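Side-chain contacts in GphF Dehydratase 1 (Archangium violaceum, PDB 6MBF), which probably dehydrates beta-hydroxyacyl intermediates in the gephyronic acid polyketide synthase and takes part in the olefin rearrangement of that pathway: residues G13-V16 with P17-A20; A148-L151 with D152-Y155; L266-M269 with E270-V274. All blocks are in the same frame, centred on the assembly; numbering follows the deposited sequence.

How the contacts relate
All three contacts are local, each between neighbouring parts of a single run of chain, and none touches another. Contact 1 belongs to the first of two hotdog-like halves; contacts 2 and 3 both fall in the second, consistent with the double-hotdog fold of polyketide synthase dehydratases. The centres of contacts 1 and 2 lie about 44 Å apart, on opposite sides of the chain's centre, and those of contacts 1 and 3 about 35 Å apart. Contacts 2 and 3 are closer, with centres about 23 Å apart, and each packs on helix 200-214. A bound magnesium ion lies about 11 Å from the Tyr-154 side chain of contact 2.

Contact 1: residues G13-V16 with P17-A20; sequences GRRV and PDPA
Arg-15 and Asp-18 form a salt bridge alongside the extended chain that follows the short strand 14-15. Arg-15 NH2 donates to Asp-18 OD1 over 2.8 Å, and the N-H...O angle of 161° shows a fairly straight bond. The oxygen is entered through its syn lone pair and lies close to the guanidinium plane, while the two flat groups are only 27° from coplanar. This is a single-oxygen, edge-on pairing, since OD1 alone accepts from Arg-15. The long reach comes from an extended arginine chain whose CG is anti to the backbone N (chi1 -171°).

A water completes the polar cluster at the same guanidinium edge. It accepts from Arg-15 NE at 3.1 Å and lies 2.6 Å from Asp-18 OD1, linking the two partners a second time. The same water is 2.8 Å from Val-16 O, which ties the side-chain bridge to the backbone; its two protons may not serve all the acceptors around it at once.

Between the two segments, apolar packing is limited to Val-16 against Pro-17. Val-16 CB lies 3.4 Å from Pro-17 CD, a closeness set largely by the peptide link to proline. Farther out, Arg-24 approaches both charged groups: its NE lies near Arg-15 NH2, and its NH1 makes a long, weak ion pair with Asp-18 OD2.

Residues 17-20 open the connection between antiparallel strands 14-15 and 23-30. Backbone hydrogen bonds join Arg-14 to Thr-27 and Val-16 to Cys-25, while Arg-15 rests on Phe-26 and Pro-19 on Cys-25 of the longer strand.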
ATOM      1  N   GLY A  13     -11.420   2.104  11.144  1.00 22.47           N
ATOM      2  CA  GLY A  13     -12.421   1.941  12.187  1.00 23.45           C
ATOM      3  C   GLY A  13     -13.220   3.217  12.331  1.00 27.61           C
ATOM      4  O   GLY A  13     -13.635   3.819  11.335  1.00 34.53           O
ATOM      5  N   ARG A  14     -13.418   3.656  13.570  1.00 20.54           N
ATOM      6  CA  ARG A  14     -14.223   4.834  13.854  1.00 23.36           C
ATOM      7  C   ARG A  14     -13.384   5.881  14.573  1.00 22.44           C
ATOM      8  O   ARG A  14     -12.452   5.552  15.318  1.00 19.92           O
ATOM      9  CB  ARG A  14     -15.446   4.474  14.710  1.00 24.34           C
ATOM     10  CG  ARG A  14     -15.094   3.738  15.990  1.00 28.93           C
ATOM     11  CD  ARG A  14     -16.336   3.399  16.803  1.00 48.56           C
ATOM     12  NE  ARG A  14     -16.958   4.606  17.336  1.00 54.31           N
ATOM     13  CZ  ARG A  14     -16.761   5.063  18.568  1.00 35.07           C
ATOM     14  NH1 ARG A  14     -15.973   4.405  19.410  1.00 36.51           N
ATOM     15  NH2 ARG A  14     -17.363   6.178  18.959  1.00 33.06           N
ATOM     16  N   ARG A  15     -13.717   7.152  14.344  1.00 20.31           N
ATOM     17  CA  ARG A  15     -13.074   8.209  15.110  1.00 18.71           C
ATOM     18  C   ARG A  15     -13.640   8.226  16.525  1.00 21.47           C
ATOM     19  O   ARG A  15     -14.860   8.210  16.716  1.00 21.53           O
ATOM     20  CB  ARG A  15     -13.261   9.575  14.451  1.00 20.81           C
ATOM     21  CG  ARG A  15     -12.423  10.647  15.127  1.00 21.87           C
ATOM     22  CD  ARG A  15     -12.506  11.979  14.420  1.00 23.07           C
ATOM     23  NE  ARG A  15     -11.951  13.030  15.267  1.00 26.35           N
ATOM     24  CZ  ARG A  15     -12.184  14.326  15.100  1.00 27.26           C
ATOM     25  NH1 ARG A  15     -12.968  14.739  14.114  1.00 31.38           N
ATOM     26  NH2 ARG A  15     -11.649  15.207  15.937  1.00 28.90           N
ATOM     27  N   VAL A  16     -12.753   8.242  17.513  1.00 18.99           N
ATOM     28  CA  VAL A  16     -13.173   8.281  18.913  1.00 19.12           C
ATOM     29  C   VAL A  16     -13.022   9.714  19.408  1.00 23.11           C
ATOM     30  O   VAL A  16     -12.369  10.524  18.738  1.00 21.05           O
ATOM     31  CB  VAL A  16     -12.361   7.295  19.767  1.00 21.72           C
ATOM     32  CG1 VAL A  16     -12.576   5.863  19.274  1.00 21.00           C
ATOM     33  CG2 VAL A  16     -10.876   7.683  19.779  1.00 21.69           C
ATOM     34  N   PRO A  17     -13.605  10.087  20.549  1.00 23.33           N
ATOM     35  CA  PRO A  17     -13.375  11.441  21.072  1.00 23.57           C
ATOM     36  C   PRO A  17     -11.889  11.728  21.207  1.00 17.46           C
ATOM     37  O   PRO A  17     -11.103  10.855  21.592  1.00 22.62           O
ATOM     38  CB  PRO A  17     -14.073  11.415  22.438  1.00 24.80           C
ATOM     39  CG  PRO A  17     -15.143  10.414  22.278  1.00 27.57           C
ATOM     40  CD  PRO A  17     -14.553   9.335  21.392  1.00 26.27           C
ATOM     41  N   ASP A  18     -11.499  12.954  20.852  1.00 21.60           N
ATOM     42  CA  ASP A  18     -10.112  13.387  20.917  1.00 22.80           C
ATOM     43  C   ASP A  18      -9.517  13.030  22.277  1.00 25.55           C
ATOM     44  O   ASP A  18     -10.020  13.503  23.309  1.00 24.15           O
ATOM     45  CB  ASP A  18      -9.997  14.895  20.693  1.00 22.04           C
ATOM     46  CG  ASP A  18     -10.244  15.306  19.249  1.00 22.11           C
ATOM     47  OD1 ASP A  18     -10.509  14.426  18.403  1.00 24.65           O
ATOM     48  OD2 ASP A  18     -10.177  16.528  18.970  1.00 24.01           O
ATOM     49  N   PRO A  19      -8.475  12.193  22.330  1.00 25.89           N
ATOM     50  CA  PRO A  19      -7.925  11.784  23.636  1.00 26.35           C
ATOM     51  C   PRO A  19      -7.318  12.924  24.429  1.00 32.46           C
ATOM     52  O   PRO A  19      -7.237  12.830  25.661  1.00 34.48           O
ATOM     53  CB  PRO A  19      -6.862  10.742  23.261  1.00 29.34           C
ATOM     54  CG  PRO A  19      -7.264  10.260  21.900  1.00 33.60           C
ATOM     55  CD  PRO A  19      -7.851  11.457  21.217  1.00 24.20           C
ATOM     56  N   ALA A  20      -6.876  13.984  23.765  1.00 23.24           N
ATOM     57  CA  ALA A  20      -6.364  15.186  24.400  1.00 24.34           C
ATOM     58  C   ALA A  20      -6.604  16.339  23.441  1.00 30.33           C
ATOM     59  O   ALA A  20      -6.828  16.114  22.246  1.00 26.27           O
ATOM     60  CB  ALA A  20      -4.872  15.053  24.731  1.00 28.96           C
TER
HETATM   61  O   HOH W   1     -10.276  11.964  17.583  1.00 20.44           O

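Contact 2: residues A148-L151 with D152-Y155; sequences AVEL and DAYY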
ATOM      1  N   ALA A 148       6.616  -7.873 -23.257  1.00 24.43           N
ATOM      2  CA  ALA A 148       5.638  -8.413 -22.322  1.00 23.71           C
ATOM      3  C   ALA A 148       6.320  -9.221 -21.224  1.00 26.47           C
ATOM      4  O   ALA A 148       7.242 -10.003 -21.483  1.00 29.03           O
ATOM      5  CB  ALA A 148       4.622  -9.280 -23.066  1.00 27.88           C
ATOM      6  N   VAL A 149       5.880  -9.010 -19.986  1.00 21.96           N
ATOM      7  CA  VAL A 149       6.286  -9.839 -18.859  1.00 22.89           C
ATOM      8  C   VAL A 149       5.272 -10.963 -18.702  1.00 27.29           C
ATOM      9  O   VAL A 149       4.060 -10.719 -18.649  1.00 23.75           O
ATOM     10  CB  VAL A 149       6.396  -9.010 -17.566  1.00 22.29           C
ATOM     11  CG1 VAL A 149       6.720  -9.917 -16.387  1.00 25.82           C
ATOM     12  CG2 VAL A 149       7.453  -7.910 -17.710  1.00 27.17           C
ATOM     13  N   GLU A 150       5.761 -12.197 -18.643  1.00 23.20           N
ATOM     14  CA  GLU A 150       4.886 -13.358 -18.507  1.00 29.38           C
ATOM     15  C   GLU A 150       4.408 -13.428 -17.062  1.00 25.21           C
ATOM     16  O   GLU A 150       5.174 -13.783 -16.159  1.00 26.22           O
ATOM     17  CB  GLU A 150       5.618 -14.630 -18.924  1.00 34.17           C
ATOM     18  CG  GLU A 150       4.712 -15.724 -19.492  1.00 35.54           C
ATOM     19  CD  GLU A 150       3.820 -16.364 -18.439  1.00 55.26           C
ATOM     20  OE1 GLU A 150       2.645 -15.950 -18.305  1.00 48.50           O
ATOM     21  OE2 GLU A 150       4.296 -17.281 -17.736  1.00 50.09           O
ATOM     22  N   LEU A 151       3.137 -13.087 -16.838  1.00 22.96           N
ATOM     23  CA  LEU A 151       2.652 -12.898 -15.473  1.00 23.59           C
ATOM     24  C   LEU A 151       2.287 -14.205 -14.780  1.00 23.53           C
ATOM     25  O   LEU A 151       2.358 -14.276 -13.549  1.00 20.49           O
ATOM     26  CB  LEU A 151       1.448 -11.958 -15.471  1.00 19.38           C
ATOM     27  CG  LEU A 151       1.776 -10.487 -15.738  1.00 23.78           C
ATOM     28  CD1 LEU A 151       0.498  -9.693 -15.913  1.00 21.27           C
ATOM     29  CD2 LEU A 151       2.643  -9.915 -14.616  1.00 25.33           C
ATOM     30  N   ASP A 152       1.879 -15.236 -15.526  1.00 27.24           N
ATOM     31  CA  ASP A 152       1.519 -16.495 -14.878  1.00 28.98           C
ATOM     32  C   ASP A 152       2.712 -17.091 -14.145  1.00 19.35           C
ATOM     33  O   ASP A 152       2.570 -17.584 -13.018  1.00 21.21           O
ATOM     34  CB  ASP A 152       0.967 -17.497 -15.900  1.00 24.55           C
ATOM     35  CG  ASP A 152      -0.462 -17.195 -16.292  1.00 53.67           C
ATOM     36  OD1 ASP A 152      -1.227 -16.726 -15.421  1.00 43.51           O
ATOM     37  OD2 ASP A 152      -0.822 -17.424 -17.467  1.00 63.08           O
ATOM     38  N   ALA A 153       3.891 -17.068 -14.773  1.00 19.80           N
ATOM     39  CA  ALA A 153       5.091 -17.570 -14.114  1.00 19.76           C
ATOM     40  C   ALA A 153       5.421 -16.743 -12.879  1.00 21.72           C
ATOM     41  O   ALA A 153       5.864 -17.288 -11.859  1.00 18.32           O
ATOM     42  CB  ALA A 153       6.268 -17.565 -15.088  1.00 25.23           C
ATOM     43  N   TYR A 154       5.225 -15.420 -12.963  1.00 20.25           N
ATOM     44  CA  TYR A 154       5.424 -14.551 -11.805  1.00 20.43           C
ATOM     45  C   TYR A 154       4.473 -14.922 -10.673  1.00 18.10           C
ATOM     46  O   TYR A 154       4.900 -15.129  -9.531  1.00 17.83           O
ATOM     47  CB  TYR A 154       5.253 -13.074 -12.210  1.00 15.30           C
ATOM     48  CG  TYR A 154       5.142 -12.150 -11.011  1.00 18.06           C
ATOM     49  CD1 TYR A 154       6.270 -11.700 -10.341  1.00 17.21           C
ATOM     50  CD2 TYR A 154       3.897 -11.758 -10.532  1.00 17.64           C
ATOM     51  CE1 TYR A 154       6.159 -10.877  -9.212  1.00 17.07           C
ATOM     52  CE2 TYR A 154       3.778 -10.930  -9.424  1.00 15.30           C
ATOM     53  CZ  TYR A 154       4.910 -10.503  -8.766  1.00 17.51           C
ATOM     54  OH  TYR A 154       4.779  -9.704  -7.646  1.00 17.31           O
ATOM     55  N   TYR A 155       3.177 -15.036 -10.977  1.00 17.34           N
ATOM     56  CA  TYR A 155       2.188 -15.356  -9.952  1.00 20.66           C
ATOM     57  C   TYR A 155       2.461 -16.709  -9.305  1.00 22.33           C
ATOM     58  O   TYR A 155       2.307 -16.873  -8.087  1.00 17.44           O
ATOM     59  CB  TYR A 155       0.794 -15.348 -10.568  1.00 18.56           C
ATOM     60  CG  TYR A 155       0.245 -13.976 -10.859  1.00 18.95           C
ATOM     61  CD1 TYR A 155      -0.510 -13.745 -11.996  1.00 21.48           C
ATOM     62  CD2 TYR A 155       0.453 -12.919  -9.976  1.00 16.86           C
ATOM     63  CE1 TYR A 155      -1.034 -12.496 -12.259  1.00 21.17           C
ATOM     64  CE2 TYR A 155      -0.063 -11.670 -10.229  1.00 14.91           C
ATOM     65  CZ  TYR A 155      -0.807 -11.465 -11.373  1.00 18.38           C
ATOM     66  OH  TYR A 155      -1.337 -10.231 -11.641  1.00 17.33           O
TER
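Glu-150 caps the first turn of helix 151-158 by gripping two backbone amides, one with each carboxylate oxygen. Asp-152 N donates to Glu-150 OE1 at 3.0 Å, and Ala-153 N reaches Glu-150 OE2 over the same 3.0 Å. Both bonds are bent, with N-H...O angles of 141° and 142°, and the amides approach obliquely from above the carboxylate plane. Two attachments, one per oxygen, restrain the group's rotation about the CG-CD bond. Its return to the backbone is explained by a fold in the chain at chi2 (-70°), which brings CD back over the residues that follow. The carboxylate also rests on carbon: Glu-150 OE2 approaches Ala-153 CB to 3.3 Å.

Inside the cap, the helix starts its regular bonding with Tyr-155 N to Leu-151 O at 2.8 Å. The Tyr-155 ring lies oblique to that carbonyl, its CD1 3.3 Å from Leu-151 O, and its CE1 makes a looser apolar contact with Leu-151 CB at 4.1 Å.

The second shell ties this turn to a strand and a helix. Leu-151 packs on Ile-169 and Leu-172 of strand 169-175, where the Tyr-155 hydroxyl also hydrogen-bonds to Ile-169 O. Tyr-154 turns to helix 200-214, touching Phe-211 and Ala-212 and bonding through OH to Gln-208 OE1.

Glu-150 occupies the N-cap position, where a negative charge would be stabilised by the helix dipole and by two first-turn amides, which have no carbonyl of a preceding helical turn to bond. Asp-152 OD2 lies 3.9 Å from Glu-150 OE1, a like-charge approach that probably offsets part of that gain.

Contact 3: residues L266-M269 with E270-V274; sequences LFDM and EGRLV
Glu-270 meets Asp-268 through its backbone: Glu-270 N donates to Asp-268 OD1 at 2.9 Å, closing an Asx turn. The aspartate can bend inward this way because its CG stands between the backbone N and the carbonyl carbon (chi1 66°).

At Gly-271 the chain adopts backbone angles (phi 86°) that suit a residue without a side chain, and Gly-271 N bonds to Asp-268 O at 2.9 Å, the closing bond of a type I turn running from Asp-268 to Gly-271.

Arg-272 follows with both backbone and side chain engaged. Its N is the second donor to Asp-268 OD1, also at 2.9 Å, arriving from the opposite face of the carboxylate to Glu-270 N. Arg-272 NE forms a salt bridge with Asp-268 OD2 at 2.7 Å through the oxygen's syn lone pair, supplemented by a weak bond from NH2; the two flat groups are turned 57° against each other. In return, Arg-272 O accepts from Asp-268 N. With the type I turn and the glycine at its last position, this bond defines a G1-bulge beta hairpin, here joining antiparallel strands 259-267 and 273-284.

Leu-273 is the non-hydrogen-bonded partner of Phe-267, and its CD1 lies over one face of the phenyl ring, 4.1 Å from the centroid and off towards the rim, a CH-pi contact. Leu-141 also touches the Phe-267 side chain.

Val-274 N continues the ladder, donating to Leu-266 O at 2.7 Å. Val-274 CG2 packs against Asp-268 CB at 3.8 Å, while Leu-266 reaches Leu-202 and Cys-206 of helix 200-214.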
ATOM      1  N   LEU A 266      -0.046   6.461 -11.529  1.00 14.63           N
ATOM      2  CA  LEU A 266      -1.252   5.699 -11.829  1.00 13.01           C
ATOM      3  C   LEU A 266      -2.206   6.563 -12.650  1.00 14.20           C
ATOM      4  O   LEU A 266      -2.479   7.709 -12.283  1.00 15.07           O
ATOM      5  CB  LEU A 266      -1.941   5.235 -10.538  1.00 11.84           C
ATOM      6  CG  LEU A 266      -1.325   4.090  -9.710  1.00 13.97           C
ATOM      7  CD1 LEU A 266       0.076   4.410  -9.207  1.00 16.10           C
ATOM      8  CD2 LEU A 266      -2.239   3.783  -8.541  1.00 16.04           C
ATOM      9  N   PHE A 267      -2.735   6.001 -13.738  1.00 15.31           N
ATOM     10  CA  PHE A 267      -3.637   6.710 -14.638  1.00 14.38           C
ATOM     11  C   PHE A 267      -4.939   5.939 -14.784  1.00 16.27           C
ATOM     12  O   PHE A 267      -4.942   4.704 -14.777  1.00 15.92           O
ATOM     13  CB  PHE A 267      -3.011   6.896 -16.027  1.00 16.48           C
ATOM     14  CG  PHE A 267      -1.720   7.656 -16.012  1.00 16.54           C
ATOM     15  CD1 PHE A 267      -1.699   9.029 -16.224  1.00 19.60           C
ATOM     16  CD2 PHE A 267      -0.524   6.994 -15.784  1.00 16.55           C
ATOM     17  CE1 PHE A 267      -0.501   9.731 -16.203  1.00 19.24           C
ATOM     18  CE2 PHE A 267       0.670   7.688 -15.761  1.00 19.83           C
ATOM     19  CZ  PHE A 267       0.684   9.052 -15.972  1.00 19.97           C
ATOM     20  N   ASP A 268      -6.056   6.657 -14.929  1.00 15.12           N
ATOM     21  CA  ASP A 268      -7.282   5.937 -15.246  1.00 14.02           C
ATOM     22  C   ASP A 268      -7.241   5.502 -16.711  1.00 15.97           C
ATOM     23  O   ASP A 268      -6.282   5.779 -17.442  1.00 19.20           O
ATOM     24  CB  ASP A 268      -8.519   6.770 -14.891  1.00 16.84           C
ATOM     25  CG  ASP A 268      -8.686   8.033 -15.735  1.00 19.10           C
ATOM     26  OD1 ASP A 268      -8.121   8.145 -16.844  1.00 18.89           O
ATOM     27  OD2 ASP A 268      -9.417   8.935 -15.266  1.00 19.86           O
ATOM     28  N   MET A 269      -8.277   4.778 -17.141  1.00 18.37           N
ATOM     29  CA  MET A 269      -8.256   4.232 -18.497  1.00 18.00           C
ATOM     30  C   MET A 269      -8.433   5.300 -19.577  1.00 21.34           C
ATOM     31  O   MET A 269      -8.308   4.978 -20.767  1.00 23.25           O
ATOM     32  CB  MET A 269      -9.315   3.137 -18.629  1.00 24.01           C
ATOM     33  CG  MET A 269      -9.111   2.003 -17.623  1.00 19.95           C
ATOM     34  SD  MET A 269      -7.450   1.277 -17.681  1.00 22.67           S
ATOM     35  CE  MET A 269      -7.604   0.211 -19.111  1.00 29.51           C
ATOM     36  N   GLU A 270      -8.695   6.552 -19.198  1.00 18.55           N
ATOM     37  CA  GLU A 270      -8.692   7.664 -20.136  1.00 24.38           C
ATOM     38  C   GLU A 270      -7.356   8.399 -20.165  1.00 23.70           C
ATOM     39  O   GLU A 270      -7.226   9.390 -20.889  1.00 27.42           O
ATOM     40  CB  GLU A 270      -9.814   8.655 -19.797  1.00 25.84           C
ATOM     41  CG  GLU A 270     -11.162   8.001 -19.521  1.00 29.42           C
ATOM     42  CD  GLU A 270     -11.708   7.241 -20.718  1.00 41.73           C
ATOM     43  OE1 GLU A 270     -11.450   7.667 -21.867  1.00 36.38           O
ATOM     44  OE2 GLU A 270     -12.395   6.218 -20.512  1.00 37.37           O
ATOM     45  N   GLY A 271      -6.364   7.942 -19.401  1.00 21.16           N
ATOM     46  CA  GLY A 271      -5.072   8.595 -19.352  1.00 22.74           C
ATOM     47  C   GLY A 271      -4.941   9.728 -18.357  1.00 17.49           C
ATOM     48  O   GLY A 271      -3.912  10.417 -18.369  1.00 19.53           O
ATOM     49  N   ARG A 272      -5.947   9.955 -17.511  1.00 19.65           N
ATOM     50  CA  ARG A 272      -5.878  11.003 -16.502  1.00 18.35           C
ATOM     51  C   ARG A 272      -5.162  10.485 -15.262  1.00 18.02           C
ATOM     52  O   ARG A 272      -5.371   9.348 -14.842  1.00 17.74           O
ATOM     53  CB  ARG A 272      -7.279  11.484 -16.123  1.00 25.66           C
ATOM     54  CG  ARG A 272      -8.088  12.039 -17.286  1.00 21.98           C
ATOM     55  CD  ARG A 272      -9.508  12.372 -16.867  1.00 23.06           C
ATOM     56  NE  ARG A 272     -10.282  11.167 -16.595  1.00 24.56           N
ATOM     57  CZ  ARG A 272     -11.609  11.134 -16.535  1.00 33.50           C
ATOM     58  NH1 ARG A 272     -12.311  12.243 -16.735  1.00 35.17           N
ATOM     59  NH2 ARG A 272     -12.233   9.992 -16.282  1.00 29.56           N
ATOM     60  N   LEU A 273      -4.317  11.332 -14.673  1.00 18.94           N
ATOM     61  CA  LEU A 273      -3.548  10.925 -13.498  1.00 15.24           C
ATOM     62  C   LEU A 273      -4.452  10.715 -12.287  1.00 18.36           C
ATOM     63  O   LEU A 273      -5.233  11.599 -11.921  1.00 23.05           O
ATOM     64  CB  LEU A 273      -2.492  11.976 -13.177  1.00 17.72           C
ATOM     65  CG  LEU A 273      -1.546  11.592 -12.037  1.00 17.52           C
ATOM     66  CD1 LEU A 273      -0.604  10.495 -12.500  1.00 18.74           C
ATOM     67  CD2 LEU A 273      -0.768  12.813 -11.548  1.00 26.61           C
ATOM     68  N   VAL A 274      -4.331   9.542 -11.671  1.00 12.60           N
ATOM     69  CA  VAL A 274      -5.093   9.175 -10.482  1.00 15.16           C
ATOM     70  C   VAL A 274      -4.253   9.290  -9.215  1.00 17.12           C
ATOM     71  O   VAL A 274      -4.748   9.717  -8.170  1.00 16.12           O
ATOM     72  CB  VAL A 274      -5.647   7.740 -10.652  1.00 17.92           C
ATOM     73  CG1 VAL A 274      -6.086   7.164  -9.312  1.00 25.50           C
ATOM     74  CG2 VAL A 274      -6.794   7.740 -11.645  1.00 26.02           C
TER